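Local coordinates for protein UDP-glucose 4-epimerase (Campylobacter jejuni subsp. jejuni serotype O:2, PDB 7K3P) that probably interconverts UDP-glucose and UDP-galactose, and their N-acetylated forms, by inverting the sugar at C4 with a bound NAD, at residues A140-E144 against S154-I159; P145-S151 against V309-D313. The protein carries 2 engineered substitutions. All blocks are in the same frame, centred on the assembly; numbering follows the deposited sequence.

Contact 1 of 2, residues A140-E144 against S154-I159; sequences ATYGE and SPLAPI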
loop_
_atom_site.group_PDB
_atom_site.type_symbol
_atom_site.label_atom_id
_atom_site.label_comp_id
_atom_site.label_asym_id
_atom_site.label_seq_id
_atom_site.Cartn_x
_atom_site.Cartn_y
_atom_site.Cartn_z
ATOM N N ALA A 140 9.944 9.908 6.250
ATOM C CA ALA A 140 8.493 10.126 6.364
ATOM C C ALA A 140 7.742 8.842 6.743
ATOM O O ALA A 140 6.609 8.895 7.246
ATOM C CB ALA A 140 7.910 10.749 5.056
ATOM N N THR A 141 8.356 7.680 6.510
ATOM C CA THR A 141 7.711 6.441 6.920
ATOM C C THR A 141 7.563 6.355 8.440
ATOM O O THR A 141 6.701 5.632 8.932
ATOM C CB THR A 141 8.436 5.186 6.421
ATOM O OG1 THR A 141 9.808 5.211 6.857
ATOM C CG2 THR A 141 8.355 5.098 4.888
ATOM N N TYR A 142 8.406 7.071 9.180
ATOM C CA TYR A 142 8.289 7.054 10.646
ATOM C C TYR A 142 7.175 7.955 11.164
ATOM O O TYR A 142 6.812 7.867 12.347
ATOM C CB TYR A 142 9.597 7.472 11.322
ATOM C CG TYR A 142 10.759 6.564 11.016
ATOM C CD1 TYR A 142 10.722 5.214 11.345
ATOM C CD2 TYR A 142 11.899 7.059 10.407
ATOM C CE1 TYR A 142 11.802 4.377 11.064
ATOM C CE2 TYR A 142 12.979 6.238 10.128
ATOM C CZ TYR A 142 12.921 4.902 10.452
ATOM O OH TYR A 142 14.004 4.091 10.162
ATOM N N GLY A 143 6.652 8.830 10.300
ATOM C CA GLY A 143 5.606 9.765 10.699
ATOM C C GLY A 143 6.126 10.760 11.731
ATOM O O GLY A 143 7.109 11.476 11.491
ATOM N N GLU A 144 5.461 10.823 12.879
ATOM C CA GLU A 144 5.915 11.686 13.972
ATOM C C GLU A 144 6.474 10.787 15.056
ATOM O O GLU A 144 5.730 10.245 15.870
ATOM C CB GLU A 144 4.769 12.541 14.514
ATOM C CG GLU A 144 4.454 13.739 13.641
ATOM C CD GLU A 144 3.189 14.457 14.077
ATOM O OE1 GLU A 144 2.348 13.817 14.748
ATOM O OE2 GLU A 144 3.041 15.654 13.744
ATOM N N SER A 154 11.792 1.721 14.806
ATOM C CA SER A 154 10.705 2.595 15.263
ATOM C C SER A 154 9.462 2.291 14.461
ATOM O O SER A 154 9.554 1.832 13.323
ATOM C CB SER A 154 11.054 4.072 15.082
ATOM O OG SER A 154 12.339 4.363 15.589
ATOM N N PRO A 155 8.286 2.553 15.042
ATOM C CA PRO A 155 7.042 2.257 14.324
ATOM C C PRO A 155 6.932 3.027 13.011
ATOM O O PRO A 155 7.302 4.212 12.899
ATOM C CB PRO A 155 5.949 2.710 15.302
ATOM C CG PRO A 155 6.628 3.643 16.246
ATOM C CD PRO A 155 8.043 3.150 16.367
ATOM N N LEU A 156 6.414 2.333 12.010
ATOM C CA LEU A 156 6.193 2.911 10.700
ATOM C C LEU A 156 4.763 3.466 10.681
ATOM O O LEU A 156 3.802 2.736 10.448
ATOM C CB LEU A 156 6.428 1.834 9.622
ATOM C CG LEU A 156 7.808 1.164 9.768
ATOM C CD1 LEU A 156 8.063 0.033 8.746
ATOM C CD2 LEU A 156 8.912 2.211 9.673
ATOM N N ALA A 157 4.628 4.762 10.944
ATOM C CA ALA A 157 3.317 5.380 11.118
ATOM C C ALA A 157 3.220 6.695 10.352
ATOM O O ALA A 157 3.076 7.763 10.955
ATOM C CB ALA A 157 3.045 5.618 12.601
ATOM N N PRO A 158 3.302 6.625 9.015
ATOM C CA PRO A 158 3.303 7.860 8.218
ATOM C C PRO A 158 2.013 8.664 8.401
ATOM O O PRO A 158 0.948 8.091 8.652
ATOM C CB PRO A 158 3.411 7.353 6.774
ATOM C CG PRO A 158 2.936 5.901 6.823
ATOM C CD PRO A 158 3.291 5.401 8.192
ATOM N N ILE A 159 2.109 9.981 8.236
ATOM C CA ILE A 159 0.979 10.866 8.483
ATOM C C ILE A 159 0.570 11.637 7.230
ATOM O O ILE A 159 -0.238 12.558 7.303
ATOM C CB ILE A 159 1.287 11.875 9.611
ATOM C CG1 ILE A 159 2.470 12.764 9.221
ATOM C CG2 ILE A 159 1.579 11.140 10.908
ATOM C CD1 ILE A 159 2.760 13.882 10.227
HETATM O O HOH W 1 4.708 10.701 7.428
HETATM O O HOH W 2 7.733 6.200 14.318
HETATM O O HOH W 3 3.439 9.021 13.313
#

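Contact 2 of 2, residues P145-S151 against V309-D313; sequences PQTPVVS and VLISD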
loop_
_atom_site.group_PDB
_atom_site.type_symbol
_atom_site.label_atom_id
_atom_site.label_comp_id
_atom_site.label_asym_id
_atom_site.label_seq_id
_atom_site.Cartn_x
_atom_site.Cartn_y
_atom_site.Cartn_z
ATOM N N PRO A 145 7.796 10.589 15.032
ATOM C CA PRO A 145 8.459 9.624 15.910
ATOM C C PRO A 145 8.352 10.085 17.356
ATOM O O PRO A 145 8.268 11.291 17.626
ATOM C CB PRO A 145 9.922 9.662 15.434
ATOM C CG PRO A 145 9.861 10.256 14.032
ATOM C CD PRO A 145 8.742 11.254 14.116
ATOM N N GLN A 146 8.346 9.126 18.272
ATOM C CA GLN A 146 8.190 9.415 19.688
ATOM C C GLN A 146 9.547 9.426 20.402
ATOM O O GLN A 146 9.613 9.498 21.628
ATOM C CB GLN A 146 7.219 8.413 20.326
ATOM C CG GLN A 146 5.759 8.559 19.849
ATOM C CD GLN A 146 5.355 7.574 18.743
ATOM O OE1 GLN A 146 5.691 6.383 18.785
ATOM N NE2 GLN A 146 4.615 8.076 17.751
ATOM N N THR A 147 10.623 9.369 19.616
ATOM C CA THR A 147 11.998 9.480 20.114
ATOM C C THR A 147 12.765 10.520 19.285
ATOM O O THR A 147 12.395 10.798 18.138
ATOM C CB THR A 147 12.747 8.132 20.015
ATOM O OG1 THR A 147 12.800 7.717 18.642
ATOM C CG2 THR A 147 12.048 7.066 20.827
ATOM N N PRO A 148 13.829 11.101 19.866
ATOM C CA PRO A 148 14.654 12.110 19.190
ATOM C C PRO A 148 15.617 11.524 18.159
ATOM O O PRO A 148 16.016 12.221 17.222
ATOM C CB PRO A 148 15.463 12.724 20.341
ATOM C CG PRO A 148 15.521 11.659 21.361
ATOM C CD PRO A 148 14.190 10.960 21.287
ATOM N N VAL A 149 16.024 10.276 18.359
ATOM C CA VAL A 149 16.988 9.647 17.473
ATOM C C VAL A 149 16.338 8.364 16.977
ATOM O O VAL A 149 16.305 7.373 17.708
ATOM C CB VAL A 149 18.304 9.320 18.207
ATOM C CG1 VAL A 149 19.332 8.711 17.241
ATOM C CG2 VAL A 149 18.882 10.582 18.859
ATOM N N VAL A 150 15.815 8.392 15.744
ATOM C CA VAL A 150 14.951 7.321 15.233
ATOM C C VAL A 150 15.742 6.141 14.646
ATOM O O VAL A 150 16.588 6.313 13.758
ATOM C CB VAL A 150 13.966 7.873 14.167
ATOM C CG1 VAL A 150 12.878 6.871 13.848
ATOM C CG2 VAL A 150 13.322 9.157 14.677
ATOM N N SER A 151 15.468 4.941 15.143
ATOM C CA SER A 151 16.142 3.749 14.635
ATOM C C SER A 151 15.206 3.016 13.668
ATOM O O SER A 151 13.994 3.256 13.668
ATOM C CB SER A 151 16.566 2.833 15.784
ATOM O OG SER A 151 15.607 1.818 16.018
ATOM N N VAL A 309 14.626 17.715 19.109
ATOM C CA VAL A 309 15.577 16.890 18.351
ATOM C C VAL A 309 14.845 15.810 17.545
ATOM O O VAL A 309 13.977 15.102 18.076
ATOM C CB VAL A 309 16.614 16.217 19.287
ATOM C CG1 VAL A 309 17.625 15.387 18.485
ATOM C CG2 VAL A 309 17.349 17.264 20.110
ATOM N N LEU A 310 15.193 15.701 16.264
ATOM C CA LEU A 310 14.675 14.631 15.409
ATOM C C LEU A 310 15.744 14.291 14.361
ATOM O O LEU A 310 15.966 15.054 13.418
ATOM C CB LEU A 310 13.379 15.075 14.718
ATOM C CG LEU A 310 12.813 14.126 13.659
ATOM C CD1 LEU A 310 12.560 12.784 14.282
ATOM C CD2 LEU A 310 11.530 14.676 13.043
ATOM N N ILE A 311 16.418 13.155 14.534
ATOM C CA ILE A 311 17.471 12.758 13.597
ATOM C C ILE A 311 17.441 11.249 13.405
ATOM O O ILE A 311 16.819 10.529 14.200
ATOM C CB ILE A 311 18.876 13.177 14.108
ATOM C CG1 ILE A 311 19.271 12.346 15.328
ATOM C CG2 ILE A 311 18.907 14.660 14.439
ATOM C CD1 ILE A 311 20.723 12.591 15.775
ATOM N N SER A 312 18.116 10.768 12.362
ATOM C CA SER A 312 18.209 9.333 12.130
ATOM C C SER A 312 19.268 8.740 13.050
ATOM O O SER A 312 20.314 9.365 13.282
ATOM C CB SER A 312 18.621 9.031 10.681
ATOM O OG SER A 312 17.705 9.563 9.727
ATOM N N ASP A 313 19.017 7.527 13.530
ATOM C CA ASP A 313 20.061 6.714 14.134
ATOM C C ASP A 313 20.779 5.998 12.985
ATOM O O ASP A 313 20.182 5.158 12.318
ATOM C CB ASP A 313 19.427 5.689 15.069
ATOM C CG ASP A 313 20.459 4.810 15.775
ATOM O OD1 ASP A 313 21.640 4.750 15.346
ATOM O OD2 ASP A 313 20.069 4.173 16.770
HETATM O O HOH W 4 11.697 13.480 17.632
#

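Contact 1 of 2, residues A140-E144 against S154-I159
Ser154 meets Tyr142 through CB, which lies 3.9 Å from ring atom CD1 and approaches the ring at a slant. Its OG is turned to Ser151 O, within its own loop. Pro155 offers its carbonyl instead of its ring. Pro155 O lies at the edge of the Tyr142 ring, in its plane. A water donates hydrogen bonds both to this oxygen and to Tyr142 O, the latter at 2.7 Å. Leu156 turns its CD2 branch to the Tyr142 ring. With CG anti to the carbonyl carbon (chi1 -54°), its CD2 reaches 3.9 Å from Tyr142 CE1, and the two side chains cross obliquely. The ring itself is held at its far end, where Tyr142 OH bonds to Asn271 and Arg189. Leu156 CA also makes a CA-H...O contact with Thr141 O at 3.3 Å.

Both segments belong to the long connection between strand 132-136 and helix 161-179 of the Rossmann-type NAD-binding domain. Residues 140-142 are 3-10 helix, and Gly143 N bonds back to Ala140 O. Ala140 lies near the bound NAD, its side chain about 7 Å away.

Ala157 O points at the glycine that follows this turn. Gly143 CA donates a CA-H...O contact to it at 3.2 Å, with an angle of 153° at the hydrogen. A water joins the same oxygen to Glu144 N. Gly143 has no side chain, which allows this approach; its phi of 65° is readily adopted by glycine. Pro158 lays its ring beside the turn, with CB 3.6 Å from Ala140 O. Its side chain also touches Arg164 and Leu167 of helix 161-179. Ile159 N reaches Ala140 O through a water. Ile159 CD1 packs 3.8 Å from Glu144 CG, the two chains crossing at about a right angle.

Contact 2 of 2, residues P145-S151 against V309-D313
Ile311 O takes a hydrogen bond and a weaker CA-H...O contact from the neighbouring strand. Val150 N gives the bond, 2.8 Å long and nearly along the C=O axis. Val149 CA makes the contact, at 3.4 Å. This is parallel beta pairing: strand 149-150 runs beside strand 309-312, with Val149 opposite Ile311 and Val150 opposite Ser312. The short strand 149-150 lies in the loop region after strand 132-136 of the NAD-binding domain, so the pairing ties that loop to a mixed sheet formed largely by later parts of the chain. Strand 309-312 also pairs with strand 242-246, where Leu310 bonds to Ile242 through the backbone.

Two further hydrogen bonds continue the pairing. Ile311 N donates to Pro148 O, 2.9 Å away. Asp313 N donates to Val150 O at 2.7 Å, a short bond whose donor stands above the carbonyl plane, 39° out of it. At the start of the pairing a water donates to both Thr147 O and Val309 O.

The side chains pack on both faces. Val149 and Ile311 lie side by side and point the same way, with Val149 CG2 4.0 Å from Ile311 CG1. The other branch, Val149 CG1, turns to Asp313 CB. On the face of Val150, Leu310 CD1 is shared. It touches Val150 CG2 at 3.7 Å, and Pro145 CG also rests against it at 3.7 Å, the proline and leucine crossing at about a right angle. Leu310 CB points away, but with CG anti to the backbone N (chi1 173°) and chi2 at 58° the CD1 branch comes back to this spot.

Asp313 is held beyond the strand as well, by a bond from Ser315 to OD1. Its other carboxylate oxygen, OD2, lies 3.9 Å from Ser151 CB.

Contacts 1 and 2 have centres 11 Å apart and lie on the same side of the chain's centre. Their segments alternate along the chain: 140-144, 145-151, 154-159 and then, much later, 309-313. Three of the four thus come from the one connection between strand 132-136 and helix 161-179. Contact 1 folds this connection against itself, while contact 2 pairs its middle with a distant strand. The two touch where Tyr142 CG packs 3.6 Å from Val150 CG1. Asn271 also joins them, bonding to Tyr142 OH and to Asp313 O. Contact 1 thus shapes the connection that follows strand 132-136, and contact 2 ties it to the mixed sheet.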